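Local coordinates for FACT complex subunit SPT16 (Ashbya gossypii, PDB 6A8M), which probably serves as a FACT histone chaperone subunit that reorganizes nucleosomes in transcription, replication and repair, represented here by its N-terminal peptidase-like part, at residues S300-T305 with L417-Q422; G191-M196 with V430-T435; L323-I328 with I397-N402. All blocks are in the same frame, centred on the assembly; numbering follows the deposited sequence.

Contact 1: S300-T305 with L417-Q422; sequences SNISRT and LADTVQ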
loop_
_atom_site.group_PDB
_atom_site.type_symbol
_atom_site.label_atom_id
_atom_site.label_comp_id
_atom_site.label_asym_id
_atom_site.label_seq_id
_atom_site.Cartn_x
_atom_site.Cartn_y
_atom_site.Cartn_z
ATOM N N SER A 300 -0.124 6.210 -1.678
ATOM C CA SER A 300 -1.182 7.135 -1.284
ATOM C C SER A 300 -2.386 6.883 -2.188
ATOM O O SER A 300 -2.312 6.151 -3.188
ATOM C CB SER A 300 -0.736 8.605 -1.368
ATOM O OG SER A 300 -0.345 8.930 -2.696
ATOM N N ASN A 301 -3.513 7.484 -1.819
ATOM C CA ASN A 301 -4.770 7.242 -2.520
ATOM C C ASN A 301 -5.624 8.491 -2.401
ATOM O O ASN A 301 -5.613 9.147 -1.357
ATOM C CB ASN A 301 -5.538 6.040 -1.936
ATOM C CG ASN A 301 -6.701 5.647 -2.799
ATOM O OD1 ASN A 301 -6.518 5.450 -3.995
ATOM N ND2 ASN A 301 -7.914 5.583 -2.218
ATOM N N ILE A 302 -6.355 8.814 -3.471
ATOM C CA ILE A 302 -7.341 9.895 -3.445
ATOM C C ILE A 302 -8.491 9.483 -4.350
ATOM O O ILE A 302 -8.266 8.944 -5.435
ATOM C CB ILE A 302 -6.751 11.252 -3.889
ATOM C CG1 ILE A 302 -7.787 12.379 -3.681
ATOM C CG2 ILE A 302 -6.197 11.210 -5.343
ATOM C CD1 ILE A 302 -7.213 13.805 -3.898
ATOM N N SER A 303 -9.720 9.704 -3.888
ATOM C CA SER A 303 -10.904 9.460 -4.707
ATOM C C SER A 303 -11.802 10.676 -4.603
ATOM O O SER A 303 -11.992 11.225 -3.515
ATOM C CB SER A 303 -11.699 8.213 -4.287
ATOM O OG SER A 303 -10.970 7.024 -4.534
ATOM N N ARG A 304 -12.370 11.074 -5.728
ATOM C CA ARG A 304 -13.278 12.214 -5.752
ATOM C C ARG A 304 -14.513 11.818 -6.538
ATOM O O ARG A 304 -14.474 10.921 -7.397
ATOM C CB ARG A 304 -12.628 13.456 -6.396
ATOM C CG ARG A 304 -11.441 13.983 -5.600
ATOM C CD ARG A 304 -11.936 14.567 -4.292
ATOM N NE ARG A 304 -10.917 15.233 -3.476
ATOM C CZ ARG A 304 -10.339 14.651 -2.426
ATOM N NH1 ARG A 304 -10.640 13.377 -2.119
ATOM N NH2 ARG A 304 -9.467 15.329 -1.678
ATOM N N THR A 305 -15.609 12.507 -6.252
ATOM C CA THR A 305 -16.815 12.428 -7.065
ATOM C C THR A 305 -16.987 13.773 -7.761
ATOM O O THR A 305 -16.871 14.828 -7.122
ATOM C CB THR A 305 -18.046 12.121 -6.199
ATOM O OG1 THR A 305 -17.859 10.886 -5.508
ATOM C CG2 THR A 305 -19.298 12.008 -7.064
ATOM N N LEU A 417 -15.510 8.937 -1.981
ATOM C CA LEU A 417 -14.535 9.929 -1.556
ATOM C C LEU A 417 -13.428 9.197 -0.820
ATOM O O LEU A 417 -13.725 8.369 0.041
ATOM C CB LEU A 417 -15.200 10.949 -0.620
ATOM C CG LEU A 417 -14.396 12.167 -0.196
ATOM C CD1 LEU A 417 -14.142 13.067 -1.412
ATOM C CD2 LEU A 417 -15.136 12.922 0.905
ATOM N N ALA A 418 -12.169 9.508 -1.136
ATOM C CA ALA A 418 -11.054 8.908 -0.408
ATOM C C ALA A 418 -9.945 9.928 -0.217
ATOM O O ALA A 418 -9.695 10.761 -1.086
ATOM C CB ALA A 418 -10.501 7.652 -1.131
ATOM N N ASP A 419 -9.264 9.842 0.932
ATOM C CA ASP A 419 -8.106 10.672 1.210
ATOM C C ASP A 419 -7.098 9.868 2.012
ATOM O O ASP A 419 -7.451 8.911 2.707
ATOM C CB ASP A 419 -8.487 11.955 1.974
ATOM C CG ASP A 419 -9.066 13.013 1.054
ATOM O OD1 ASP A 419 -8.296 13.579 0.259
ATOM O OD2 ASP A 419 -10.285 13.259 1.109
ATOM N N THR A 420 -5.838 10.286 1.922
ATOM C CA THR A 420 -4.760 9.679 2.696
ATOM C C THR A 420 -4.583 10.451 4.000
ATOM O O THR A 420 -4.469 11.679 3.990
ATOM C CB THR A 420 -3.485 9.676 1.863
ATOM O OG1 THR A 420 -3.758 8.960 0.647
ATOM C CG2 THR A 420 -2.328 9.016 2.601
ATOM N N VAL A 421 -4.602 9.738 5.120
ATOM C CA VAL A 421 -4.601 10.363 6.442
ATOM C C VAL A 421 -3.476 9.766 7.276
ATOM O O VAL A 421 -3.398 8.543 7.434
ATOM C CB VAL A 421 -5.947 10.169 7.165
ATOM C CG1 VAL A 421 -5.906 10.853 8.547
ATOM C CG2 VAL A 421 -7.123 10.690 6.313
ATOM N N GLN A 422 -2.638 10.627 7.834
ATOM C CA GLN A 422 -1.506 10.245 8.657
ATOM C C GLN A 422 -1.827 10.542 10.114
ATOM O O GLN A 422 -2.193 11.668 10.445
ATOM C CB GLN A 422 -0.262 11.029 8.239
ATOM C CG GLN A 422 0.925 10.805 9.140
ATOM C CD GLN A 422 1.533 9.424 8.950
ATOM O OE1 GLN A 422 1.865 9.024 7.829
ATOM N NE2 GLN A 422 1.680 8.687 10.042
#

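Contact 2: G191-M196 with V430-T435; sequences GSDKFM and VLTNYT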
loop_
_atom_site.group_PDB
_atom_site.type_symbol
_atom_site.label_atom_id
_atom_site.label_comp_id
_atom_site.label_asym_id
_atom_site.label_seq_id
_atom_site.Cartn_x
_atom_site.Cartn_y
_atom_site.Cartn_z
ATOM N N GLY A 191 1.734 13.969 -4.990
ATOM C CA GLY A 191 1.652 13.430 -6.341
ATOM C C GLY A 191 0.243 13.002 -6.711
ATOM O O GLY A 191 -0.253 13.327 -7.790
ATOM N N SER A 192 -0.434 12.277 -5.812
ATOM C CA SER A 192 -1.817 11.886 -6.094
ATOM C C SER A 192 -2.692 13.109 -6.347
ATOM O O SER A 192 -3.534 13.096 -7.252
ATOM C CB SER A 192 -2.376 11.056 -4.944
ATOM O OG SER A 192 -1.771 9.777 -4.931
ATOM N N ASP A 193 -2.539 14.151 -5.523
ATOM C CA ASP A 193 -3.232 15.419 -5.742
ATOM C C ASP A 193 -3.021 15.940 -7.161
ATOM O O ASP A 193 -3.971 16.378 -7.816
ATOM C CB ASP A 193 -2.730 16.486 -4.763
ATOM C CG ASP A 193 -3.311 16.371 -3.365
ATOM O OD1 ASP A 193 -4.286 15.620 -3.147
ATOM O OD2 ASP A 193 -2.765 17.077 -2.488
ATOM N N LYS A 194 -1.767 15.944 -7.636
ATOM C CA LYS A 194 -1.479 16.527 -8.946
ATOM C C LYS A 194 -2.182 15.762 -10.054
ATOM O O LYS A 194 -2.679 16.363 -11.012
ATOM C CB LYS A 194 0.019 16.525 -9.226
ATOM C CG LYS A 194 0.816 17.425 -8.322
ATOM C CD LYS A 194 0.345 18.845 -8.463
ATOM C CE LYS A 194 1.432 19.784 -8.070
ATOM N NZ LYS A 194 1.016 21.179 -8.382
ATOM N N PHE A 195 -2.175 14.438 -9.964
ATOM C CA PHE A 195 -2.820 13.622 -10.985
ATOM C C PHE A 195 -4.339 13.679 -10.887
ATOM O O PHE A 195 -5.017 13.629 -11.922
ATOM C CB PHE A 195 -2.274 12.192 -10.914
ATOM C CG PHE A 195 -0.902 12.087 -11.508
ATOM C CD1 PHE A 195 -0.752 12.055 -12.886
ATOM C CD2 PHE A 195 0.225 12.122 -10.714
ATOM C CE1 PHE A 195 0.515 12.028 -13.469
ATOM C CE2 PHE A 195 1.487 12.092 -11.284
ATOM C CZ PHE A 195 1.632 12.041 -12.658
ATOM N N MET A 196 -4.903 13.802 -9.677
ATOM C CA MET A 196 -6.347 14.035 -9.603
ATOM C C MET A 196 -6.716 15.362 -10.265
ATOM O O MET A 196 -7.741 15.457 -10.964
ATOM C CB MET A 196 -6.834 13.989 -8.146
ATOM C CG MET A 196 -8.364 14.111 -8.001
ATOM S SD MET A 196 -9.307 12.879 -8.944
ATOM C CE MET A 196 -9.043 11.421 -7.944
ATOM N N VAL A 430 -4.515 15.173 7.112
ATOM C CA VAL A 430 -4.901 14.752 5.765
ATOM C C VAL A 430 -3.780 15.132 4.802
ATOM O O VAL A 430 -3.399 16.305 4.702
ATOM C CB VAL A 430 -6.237 15.387 5.354
ATOM C CG1 VAL A 430 -6.629 14.987 3.939
ATOM C CG2 VAL A 430 -7.345 15.022 6.368
ATOM N N LEU A 431 -3.222 14.135 4.107
ATOM C CA LEU A 431 -2.071 14.377 3.246
ATOM C C LEU A 431 -2.454 14.763 1.821
ATOM O O LEU A 431 -1.668 15.433 1.143
ATOM C CB LEU A 431 -1.172 13.138 3.205
ATOM C CG LEU A 431 -0.650 12.609 4.553
ATOM C CD1 LEU A 431 0.370 11.508 4.269
ATOM C CD2 LEU A 431 -0.008 13.725 5.386
ATOM N N THR A 432 -3.626 14.343 1.357
ATOM C CA THR A 432 -4.145 14.651 0.022
ATOM C C THR A 432 -5.071 15.857 0.164
ATOM O O THR A 432 -6.114 15.773 0.828
ATOM C CB THR A 432 -4.892 13.449 -0.562
ATOM O OG1 THR A 432 -5.756 12.899 0.442
ATOM C CG2 THR A 432 -3.917 12.341 -1.010
ATOM N N ASN A 433 -4.677 16.988 -0.431
ATOM C CA ASN A 433 -5.357 18.259 -0.228
ATOM C C ASN A 433 -6.037 18.772 -1.488
ATOM O O ASN A 433 -6.536 19.898 -1.488
ATOM C CB ASN A 433 -4.370 19.295 0.328
ATOM C CG ASN A 433 -3.723 18.826 1.627
ATOM O OD1 ASN A 433 -2.489 18.766 1.753
ATOM N ND2 ASN A 433 -4.560 18.465 2.597
ATOM N N TYR A 434 -6.134 17.957 -2.540
ATOM C CA TYR A 434 -6.932 18.355 -3.692
ATOM C C TYR A 434 -8.370 18.614 -3.248
ATOM O O TYR A 434 -8.904 17.913 -2.384
ATOM C CB TYR A 434 -6.880 17.288 -4.794
ATOM C CG TYR A 434 -7.666 17.709 -6.007
ATOM C CD1 TYR A 434 -7.175 18.699 -6.870
ATOM C CD2 TYR A 434 -8.919 17.178 -6.265
ATOM C CE1 TYR A 434 -7.916 19.112 -7.975
ATOM C CE2 TYR A 434 -9.656 17.589 -7.356
ATOM C CZ TYR A 434 -9.160 18.553 -8.204
ATOM O OH TYR A 434 -9.911 18.966 -9.288
ATOM N N THR A 435 -8.986 19.654 -3.815
ATOM C CA THR A 435 -10.300 20.081 -3.345
ATOM C C THR A 435 -11.335 18.955 -3.393
ATOM O O THR A 435 -11.304 18.061 -4.249
ATOM C CB THR A 435 -10.814 21.287 -4.163
ATOM O OG1 THR A 435 -12.092 21.688 -3.655
ATOM C CG2 THR A 435 -10.985 20.902 -5.632
#

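Contact 3: L323-I328 with I397-N402; sequences LLQEEI and ISLGFN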
loop_
_atom_site.group_PDB
_atom_site.type_symbol
_atom_site.label_atom_id
_atom_site.label_comp_id
_atom_site.label_asym_id
_atom_site.label_seq_id
_atom_site.Cartn_x
_atom_site.Cartn_y
_atom_site.Cartn_z
ATOM N N LEU A 323 -19.519 15.265 5.220
ATOM C CA LEU A 323 -19.691 15.281 6.671
ATOM C C LEU A 323 -19.320 13.943 7.284
ATOM O O LEU A 323 -18.736 13.890 8.370
ATOM C CB LEU A 323 -21.139 15.639 7.021
ATOM C CG LEU A 323 -21.571 17.048 6.595
ATOM C CD1 LEU A 323 -23.014 17.320 6.926
ATOM C CD2 LEU A 323 -20.665 18.075 7.273
ATOM N N LEU A 324 -19.639 12.849 6.592
ATOM C CA LEU A 324 -19.297 11.518 7.090
ATOM C C LEU A 324 -17.788 11.309 7.114
ATOM O O LEU A 324 -17.236 10.778 8.090
ATOM C CB LEU A 324 -19.978 10.454 6.224
ATOM C CG LEU A 324 -19.549 9.008 6.503
ATOM C CD1 LEU A 324 -19.996 8.641 7.929
ATOM C CD2 LEU A 324 -20.178 8.058 5.504
ATOM N N GLN A 325 -17.102 11.696 6.037
ATOM C CA GLN A 325 -15.648 11.569 6.034
ATOM C C GLN A 325 -15.038 12.376 7.169
ATOM O O GLN A 325 -14.127 11.908 7.860
ATOM C CB GLN A 325 -15.065 12.026 4.690
ATOM C CG GLN A 325 -13.580 11.637 4.575
ATOM C CD GLN A 325 -12.802 12.442 3.555
ATOM O OE1 GLN A 325 -12.877 13.680 3.523
ATOM N NE2 GLN A 325 -12.021 11.747 2.736
ATOM N N GLU A 326 -15.547 13.586 7.381
ATOM C CA GLU A 326 -15.054 14.417 8.472
ATOM C C GLU A 326 -15.269 13.739 9.821
ATOM O O GLU A 326 -14.381 13.760 10.682
ATOM C CB GLU A 326 -15.743 15.783 8.427
ATOM C CG GLU A 326 -15.397 16.697 9.593
ATOM C CD GLU A 326 -13.957 17.178 9.562
ATOM O OE1 GLU A 326 -13.392 17.319 8.459
ATOM O OE2 GLU A 326 -13.388 17.411 10.649
ATOM N N GLU A 327 -16.444 13.129 10.020
ATOM C CA GLU A 327 -16.703 12.393 11.254
ATOM C C GLU A 327 -15.687 11.275 11.447
ATOM O O GLU A 327 -15.181 11.069 12.554
ATOM C CB GLU A 327 -18.135 11.845 11.228
ATOM C CG GLU A 327 -18.450 10.723 12.239
ATOM C CD GLU A 327 -18.504 11.174 13.694
ATOM O OE1 GLU A 327 -18.391 12.386 13.960
ATOM O OE2 GLU A 327 -18.669 10.308 14.587
ATOM N N ILE A 328 -15.373 10.542 10.379
ATOM C CA ILE A 328 -14.383 9.475 10.480
ATOM C C ILE A 328 -13.007 10.056 10.791
ATOM O O ILE A 328 -12.339 9.635 11.741
ATOM C CB ILE A 328 -14.363 8.642 9.185
ATOM C CG1 ILE A 328 -15.685 7.921 9.020
ATOM C CG2 ILE A 328 -13.244 7.613 9.197
ATOM C CD1 ILE A 328 -15.827 7.328 7.654
ATOM N N ILE A 397 -8.502 6.362 3.833
ATOM C CA ILE A 397 -9.884 6.465 4.297
ATOM C C ILE A 397 -10.727 6.629 3.043
ATOM O O ILE A 397 -10.711 7.692 2.411
ATOM C CB ILE A 397 -10.070 7.643 5.269
ATOM C CG1 ILE A 397 -9.125 7.513 6.465
ATOM C CG2 ILE A 397 -11.517 7.751 5.732
ATOM C CD1 ILE A 397 -9.407 6.272 7.331
ATOM N N SER A 398 -11.442 5.561 2.665
ATOM C CA SER A 398 -12.129 5.505 1.378
ATOM C C SER A 398 -13.547 5.038 1.643
ATOM O O SER A 398 -13.754 3.954 2.205
ATOM C CB SER A 398 -11.420 4.542 0.416
ATOM O OG SER A 398 -12.228 4.297 -0.734
ATOM N N LEU A 399 -14.521 5.834 1.241
ATOM C CA LEU A 399 -15.893 5.429 1.476
ATOM C C LEU A 399 -16.736 5.659 0.242
ATOM O O LEU A 399 -16.461 6.527 -0.580
ATOM C CB LEU A 399 -16.523 6.132 2.662
ATOM C CG LEU A 399 -16.146 7.564 2.990
ATOM C CD1 LEU A 399 -17.290 8.248 3.681
ATOM C CD2 LEU A 399 -14.962 7.549 3.912
ATOM N N GLY A 400 -17.775 4.854 0.129
ATOM C CA GLY A 400 -18.560 4.854 -1.085
ATOM C C GLY A 400 -19.976 4.429 -0.794
ATOM O O GLY A 400 -20.249 3.750 0.201
ATOM N N PHE A 401 -20.881 4.878 -1.665
ATOM C CA PHE A 401 -22.273 4.449 -1.666
ATOM C C PHE A 401 -22.590 4.025 -3.095
ATOM O O PHE A 401 -22.286 4.765 -4.036
ATOM C CB PHE A 401 -23.205 5.573 -1.218
ATOM C CG PHE A 401 -22.952 6.046 0.188
ATOM C CD1 PHE A 401 -23.543 5.406 1.255
ATOM C CD2 PHE A 401 -22.107 7.124 0.439
ATOM C CE1 PHE A 401 -23.305 5.828 2.564
ATOM C CE2 PHE A 401 -21.866 7.551 1.750
ATOM C CZ PHE A 401 -22.460 6.898 2.806
ATOM N N ASN A 402 -23.177 2.846 -3.265
ATOM C CA ASN A 402 -23.462 2.354 -4.607
ATOM C C ASN A 402 -24.953 2.072 -4.740
ATOM O O ASN A 402 -25.703 2.049 -3.755
ATOM C CB ASN A 402 -22.615 1.114 -4.923
ATOM C CG ASN A 402 -22.447 0.857 -6.440
ATOM O OD1 ASN A 402 -22.979 1.585 -7.281
ATOM N ND2 ASN A 402 -21.687 -0.179 -6.775
HETATM O O HOH W 1 -12.715 9.250 2.667
#

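Contact 1: S300-T305 with L417-Q422
R304 meets D419 and A418 across two antiparallel strands. Its CB leads away from 417-422, and the chain then folds back. The bend at chi2 (-69°) places CD beside L417, where CD lies 3.9 Å from L417 CD1. NE donates a hydrogen bond to T435 O. NH1 bonds S303 O of its own strand at 2.9 Å. It also makes a weak bond to A418 O and another to D419 OD2, at 3.2 Å from NH1. NH2 forms the stronger arm of the salt bridge, 2.9 Å from D419 OD1 and nearly straight at 162°. The bond falls on the syn lone pair of OD1, and OD1 lies close to the guanidinium plane. The two flat groups are turned 61° apart, so the pair is twisted rather than coplanar. I302 CD1 sits over the centre of one guanidinium face, 3.5 Å above its plane. NH2 also bonds Y434 O. D419 has further partners in K436, T432 and Q325. A leucine in place of R304 would probably leave the buried D419 carboxylate without this cation and Y434 O without its N-H donor.

S303 and A418 form a single antiparallel hydrogen-bonded pair. Their CB atoms are tight, 3.4 Å apart. A418 N and R304 NH1 reach S303 O from opposite faces of its carbonyl plane. Further along, T420 OG1 donates to an in-plane lone pair of N301 O at 2.7 Å.

The bridge joins two sheets of the M24-type (pita-bread) fold. Strand 298-308 bonds strand 285-295 through S300, I302 and R304. Strand 412-424 bonds strand 394-405 through L417 and D419. Helix 179-208 touches S300, I302 and T420, and helix 312-332 packs on L417.

Contact 2: G191-M196 with V430-T435
The first torsions of D193 and Y434 set up two separate meetings, carboxylate with loop backbone and ring with M196. In D193, CG is anti to the carbonyl carbon (chi1 -79°), which brings the carboxylate beside the loop backbone. In Y434, CG is anti to the backbone N (chi1 -178°) and lies 4.2 Å from M196 CG.

The D193 carboxylate accepts two consecutive backbone N-H groups. N433 N donates to OD2 at 2.8 Å, on the syn lone pair. Y434 N donates to OD1 at 3.0 Å, from well above the carboxylate plane. One buried side chain thus fixes the turn of the loop against the helix. T432 CB packs against the same carboxylate, 3.4 Å from D193 OD1.

M196 and Y434 cross at about a right angle. M196 CG is 3.6 Å from Y434 CD2. M196 CB lies over one ring face, offset toward the rim. T435 CG2 lies over the opposite face, also toward the rim. The ring is therefore held between the helix and its own chain. Within the loop, N433 ND2 bonds V430 O at 3.2 Å.

The loop leads from strand 427-430 to helix 438-441 and runs along helix 179-208. That helix also meets Y434 through N197 and S200. I302 of strand 298-308 touches S192, D193, M196 and Y434, and F195 packs on strand 285-295.

Contact 3: L323-I328 with I397-N402
L324, I328, I397, L399 and F401 form the apolar part of this contact. L324 and L399 cross at a slant, with L324 CD2 only 3.4 Å from L399 CD1. This is tighter than normal carbon contact. L399 also has an unusual chi1 of 34°, away from the staggered positions, so the side chain looks strained where it meets the helix. Its other branch points at I328: L399 CD2 and I328 CD1 meet tip to tip at 3.8 Å. I328 and I397 lie side by side but run opposite ways, their CG2 atoms 3.9 Å apart. L324 CD2 also reaches the edge of the F401 ring, 3.7 Å from CZ.

The polar part runs through a water. Q325 NE2 donates to it at 2.6 Å. The water in turn donates to I397 O, with 2.6 Å between that oxygen and the water. No direct hydrogen bond links the two segments. Q325 is held further by D419, which accepts from NE2, and by K436, which donates to OE1.

L324 and I328 are one helical turn apart, and I397 and L399 point to the same side of their strand. The axes of helix segment 323-328 and strand segment 397-402 come within 9.9 Å, their N-to-C directions 147° apart. This is a helix packed on one face of an antiparallel sheet, an arrangement that belongs to the pita-bread fold of the M24 family.

How the contacts relate
All three contacts are largely buried in the M24-type part of the chain, but only contact 2 has an exposed residue among those that touch, N433. Contacts 1 and 3 hold neighbouring strands of one sheet, 412-424 and 394-405. The first ties that sheet to the one holding 298-308 through a single bridge; the second lays a helix on its face. Their chemistry follows: backbone bonds and charge in contact 1, mainly hydrocarbon in contact 3, and a carboxylate gripping loop amides in contact 2. D419 is the common thread, reaching T432 of contact 2 and Q325 of contact 3. Contacts 2 and 3 do not touch; their nearest atoms are about 6 Å apart.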